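Long-range contact in Alpha/beta hydrolase fold protein (PDB 6CXT), which carries, on the phosphopantetheine arm of its N-terminal carrier domain, a pyrrole-2-carbonyl thioester, the product of a partner flavin-dependent dehydrogenase in thiotemplated pyrrole biosynthesis: residues D22-L28 and F63-A67. Numbering follows the deposited sequence.
Sequences DQNTPLL and FENVA
In this phosphopantetheine-carrier domain the loop between helices 7-13 and 35-49 packs on the start of helix 66-75: residues 22-28 meet 63-67. Asp-22 to Thr-25 form a type I beta turn, closed by Thr-25 N to Asp-22 O (3.2 Å); Asp-22 OD1 accepts from Asn-24 N (2.7 Å), an Asx turn, and Asp-22 N donates to Thr-25 OG1 (3.0 Å). The CA atoms of Gln-23 and Val-66 lie 4.6 Å apart, those of Pro-26 and Asn-65 5.1 Å. Two backbone hydrogen bonds fix this register: Ala-67 N to Gln-23 O (3.3 Å) and Leu-27 N to Glu-64 O (2.9 Å). Asn-65, extended (phi/psi -159/179°) with chi1 p, is the N-cap, its OD1 accepting from Thr-68 N. In this small helical fold, the first turn of the last helix thus finds acceptors in its own cap, the loop and water: water 1 accepts from Val-66 N (2.9 Å) and donates to Asp-22 O and Thr-25 O (2.8 Å each). Water 2 links Asn-65 ND2 (2.9 Å) to Asn-24 O (2.8 Å). On the side facing helix 7-13, Leu-27 (mt) sets CD1 4.1 Å from Val-66 CG2, both residues touching Ile-9. Leu-28, also mt, brings CD1 4.1 Å from Phe-63 CB and packs on His-176 of the partner dehydrogenase, while Phe-63 enters the core against Met-38, Leu-41 and Leu-69.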
ATOM      1  N   ASP A  22     -42.893  13.679   7.440  1.00 41.89           N
ATOM      2  CA  ASP A  22     -44.193  13.582   6.816  1.00 44.97           C
ATOM      3  C   ASP A  22     -44.187  14.301   5.473  1.00 42.37           C
ATOM      4  O   ASP A  22     -43.136  14.824   5.038  1.00 39.91           O
ATOM      5  CB  ASP A  22     -45.319  14.088   7.780  1.00 45.74           C
ATOM      6  CG  ASP A  22     -45.195  15.569   8.138  1.00 48.73           C
ATOM      7  OD1 ASP A  22     -44.755  16.399   7.312  1.00 45.57           O
ATOM      8  OD2 ASP A  22     -45.548  15.920   9.275  1.00 51.57           O
ATOM      9  N   GLN A  23     -45.370  14.371   4.849  1.00 35.11           N
ATOM     10  CA  GLN A  23     -45.529  14.953   3.529  1.00 35.31           C
ATOM     11  C   GLN A  23     -45.263  16.483   3.510  1.00 32.07           C
ATOM     12  O   GLN A  23     -45.127  17.063   2.423  1.00 30.95           O
ATOM     13  CB  GLN A  23     -46.918  14.599   2.945  1.00 39.52           C
ATOM     14  CG  GLN A  23     -48.092  15.404   3.517  1.00 44.18           C
ATOM     15  CD  GLN A  23     -48.591  14.971   4.908  1.00 51.29           C
ATOM     16  OE1 GLN A  23     -47.912  14.279   5.680  1.00 46.52           O
ATOM     17  NE2 GLN A  23     -49.804  15.398   5.232  1.00 51.69           N
ATOM     18  N   ASN A  24     -45.137  17.098   4.694  1.00 30.87           N
ATOM     19  CA  ASN A  24     -44.832  18.566   4.826  1.00 35.05           C
ATOM     20  C   ASN A  24     -43.410  18.945   5.210  1.00 36.86           C
ATOM     21  O   ASN A  24     -43.065  20.139   5.228  1.00 34.85           O
ATOM     22  CB  ASN A  24     -45.757  19.216   5.858  1.00 37.44           C
ATOM     23  CG  ASN A  24     -47.193  19.211   5.391  1.00 40.41           C
ATOM     24  OD1 ASN A  24     -47.484  19.558   4.228  1.00 36.49           O
ATOM     25  ND2 ASN A  24     -48.085  18.723   6.245  1.00 38.85           N
ATOM     26  N   THR A  25     -42.602  17.957   5.566  1.00 32.57           N
ATOM     27  CA  THR A  25     -41.210  18.243   5.950  1.00 35.68           C
ATOM     28  C   THR A  25     -40.484  18.946   4.781  1.00 32.32           C
ATOM     29  O   THR A  25     -40.544  18.473   3.639  1.00 32.36           O
ATOM     30  CB  THR A  25     -40.515  16.947   6.389  1.00 36.28           C
ATOM     31  OG1 THR A  25     -41.356  16.297   7.376  1.00 35.47           O
ATOM     32  CG2 THR A  25     -39.112  17.253   6.974  1.00 32.87           C
ATOM     33  N   PRO A  26     -39.895  20.129   5.053  1.00 32.54           N
ATOM     34  CA  PRO A  26     -39.206  20.836   3.985  1.00 34.96           C
ATOM     35  C   PRO A  26     -37.844  20.151   3.674  1.00 32.79           C
ATOM     36  O   PRO A  26     -36.872  20.332   4.428  1.00 36.11           O
ATOM     37  CB  PRO A  26     -39.046  22.262   4.531  1.00 34.05           C
ATOM     38  CG  PRO A  26     -39.185  22.152   6.012  1.00 33.69           C
ATOM     39  CD  PRO A  26     -39.886  20.867   6.337  1.00 34.01           C
ATOM     40  N   LEU A  27     -37.846  19.385   2.575  1.00 31.17           N
ATOM     41  CA  LEU A  27     -36.732  18.457   2.185  1.00 32.63           C
ATOM     42  C   LEU A  27     -35.460  19.220   1.822  1.00 33.85           C
ATOM     43  O   LEU A  27     -34.359  18.825   2.243  1.00 35.82           O
ATOM     44  CB  LEU A  27     -37.145  17.533   1.024  1.00 29.85           C
ATOM     45  CG  LEU A  27     -38.351  16.563   1.266  1.00 30.14           C
ATOM     46  CD1 LEU A  27     -38.694  15.789   0.011  1.00 29.46           C
ATOM     47  CD2 LEU A  27     -38.116  15.636   2.463  1.00 32.80           C
ATOM     48  N   LEU A  28     -35.624  20.305   1.068  1.00 32.73           N
ATOM     49  CA  LEU A  28     -34.504  21.171   0.667  1.00 32.53           C
ATOM     50  C   LEU A  28     -34.037  22.007   1.796  1.00 37.31           C
ATOM     51  O   LEU A  28     -32.838  22.118   2.039  1.00 36.32           O
ATOM     52  CB  LEU A  28     -34.880  22.070  -0.490  1.00 33.22           C
ATOM     53  CG  LEU A  28     -35.201  21.337  -1.787  1.00 31.16           C
ATOM     54  CD1 LEU A  28     -35.876  22.298  -2.731  1.00 32.69           C
ATOM     55  CD2 LEU A  28     -33.979  20.699  -2.455  1.00 33.62           C
ATOM     56  N   PHE A  63     -39.534  20.088  -5.342  1.00 31.16           N
ATOM     57  CA  PHE A  63     -38.788  19.297  -4.342  1.00 29.71           C
ATOM     58  C   PHE A  63     -38.911  19.890  -2.983  1.00 35.42           C
ATOM     59  O   PHE A  63     -38.221  19.499  -2.019  1.00 31.69           O
ATOM     60  CB  PHE A  63     -37.338  19.059  -4.773  1.00 28.03           C
ATOM     61  CG  PHE A  63     -37.225  18.088  -5.908  1.00 27.20           C
ATOM     62  CD1 PHE A  63     -37.476  18.484  -7.239  1.00 27.27           C
ATOM     63  CD2 PHE A  63     -36.934  16.734  -5.648  1.00 27.56           C
ATOM     64  CE1 PHE A  63     -37.406  17.553  -8.298  1.00 28.28           C
ATOM     65  CE2 PHE A  63     -36.877  15.817  -6.691  1.00 26.71           C
ATOM     66  CZ  PHE A  63     -37.086  16.218  -8.014  1.00 27.64           C
ATOM     67  N   GLU A  64     -39.893  20.772  -2.857  1.00 30.83           N
ATOM     68  CA  GLU A  64     -40.110  21.374  -1.569  1.00 28.08           C
ATOM     69  C   GLU A  64     -40.372  20.338  -0.488  1.00 27.16           C
ATOM     70  O   GLU A  64     -39.807  20.407   0.629  1.00 29.62           O
ATOM     71  CB  GLU A  64     -41.279  22.390  -1.663  1.00 32.40           C
ATOM     72  CG  GLU A  64     -41.474  23.105  -0.354  1.00 32.72           C
ATOM     73  CD  GLU A  64     -42.627  24.084  -0.349  1.00 39.75           C
ATOM     74  OE1 GLU A  64     -43.397  24.189  -1.346  1.00 34.84           O
ATOM     75  OE2 GLU A  64     -42.732  24.735   0.698  1.00 39.59           O
ATOM     76  N   ASN A  65     -41.226  19.370  -0.786  1.00 30.93           N
ATOM     77  CA  ASN A  65     -41.593  18.380   0.215  1.00 29.31           C
ATOM     78  C   ASN A  65     -42.124  17.179  -0.531  1.00 24.69           C
ATOM     79  O   ASN A  65     -42.176  17.190  -1.783  1.00 27.31           O
ATOM     80  CB  ASN A  65     -42.634  18.938   1.222  1.00 32.39           C
ATOM     81  CG  ASN A  65     -43.882  19.507   0.516  1.00 34.53           C
ATOM     82  OD1 ASN A  65     -44.441  18.869  -0.390  1.00 31.94           O
ATOM     83  ND2 ASN A  65     -44.286  20.738   0.907  1.00 32.85           N
ATOM     84  N   VAL A  66     -42.494  16.140   0.235  1.00 27.02           N
ATOM     85  CA  VAL A  66     -42.996  14.886  -0.356  1.00 30.15           C
ATOM     86  C   VAL A  66     -44.300  15.112  -1.186  1.00 31.71           C
ATOM     87  O   VAL A  66     -44.481  14.555  -2.288  1.00 29.87           O
ATOM     88  CB  VAL A  66     -43.128  13.777   0.729  1.00 32.37           C
ATOM     89  CG1 VAL A  66     -43.866  12.551   0.213  1.00 31.20           C
ATOM     90  CG2 VAL A  66     -41.727  13.334   1.220  1.00 32.65           C
ATOM     91  N   ALA A  67     -45.172  15.978  -0.654  1.00 33.26           N
ATOM     92  CA  ALA A  67     -46.444  16.285  -1.323  1.00 32.59           C
ATOM     93  C   ALA A  67     -46.192  16.868  -2.714  1.00 30.93           C
ATOM     94  O   ALA A  67     -46.738  16.351  -3.710  1.00 31.38           O
ATOM     95  CB  ALA A  67     -47.268  17.233  -0.435  1.00 34.72           C
TER
HETATM   96  O   HOH W   1     -41.632  16.020   3.036  1.00 33.98           O
HETATM   97  O   HOH W   2     -42.837  21.989   3.119  1.00 40.95           O
HETATM   98  O   HOH W   3     -37.768  22.307   1.240  1.00 37.82           O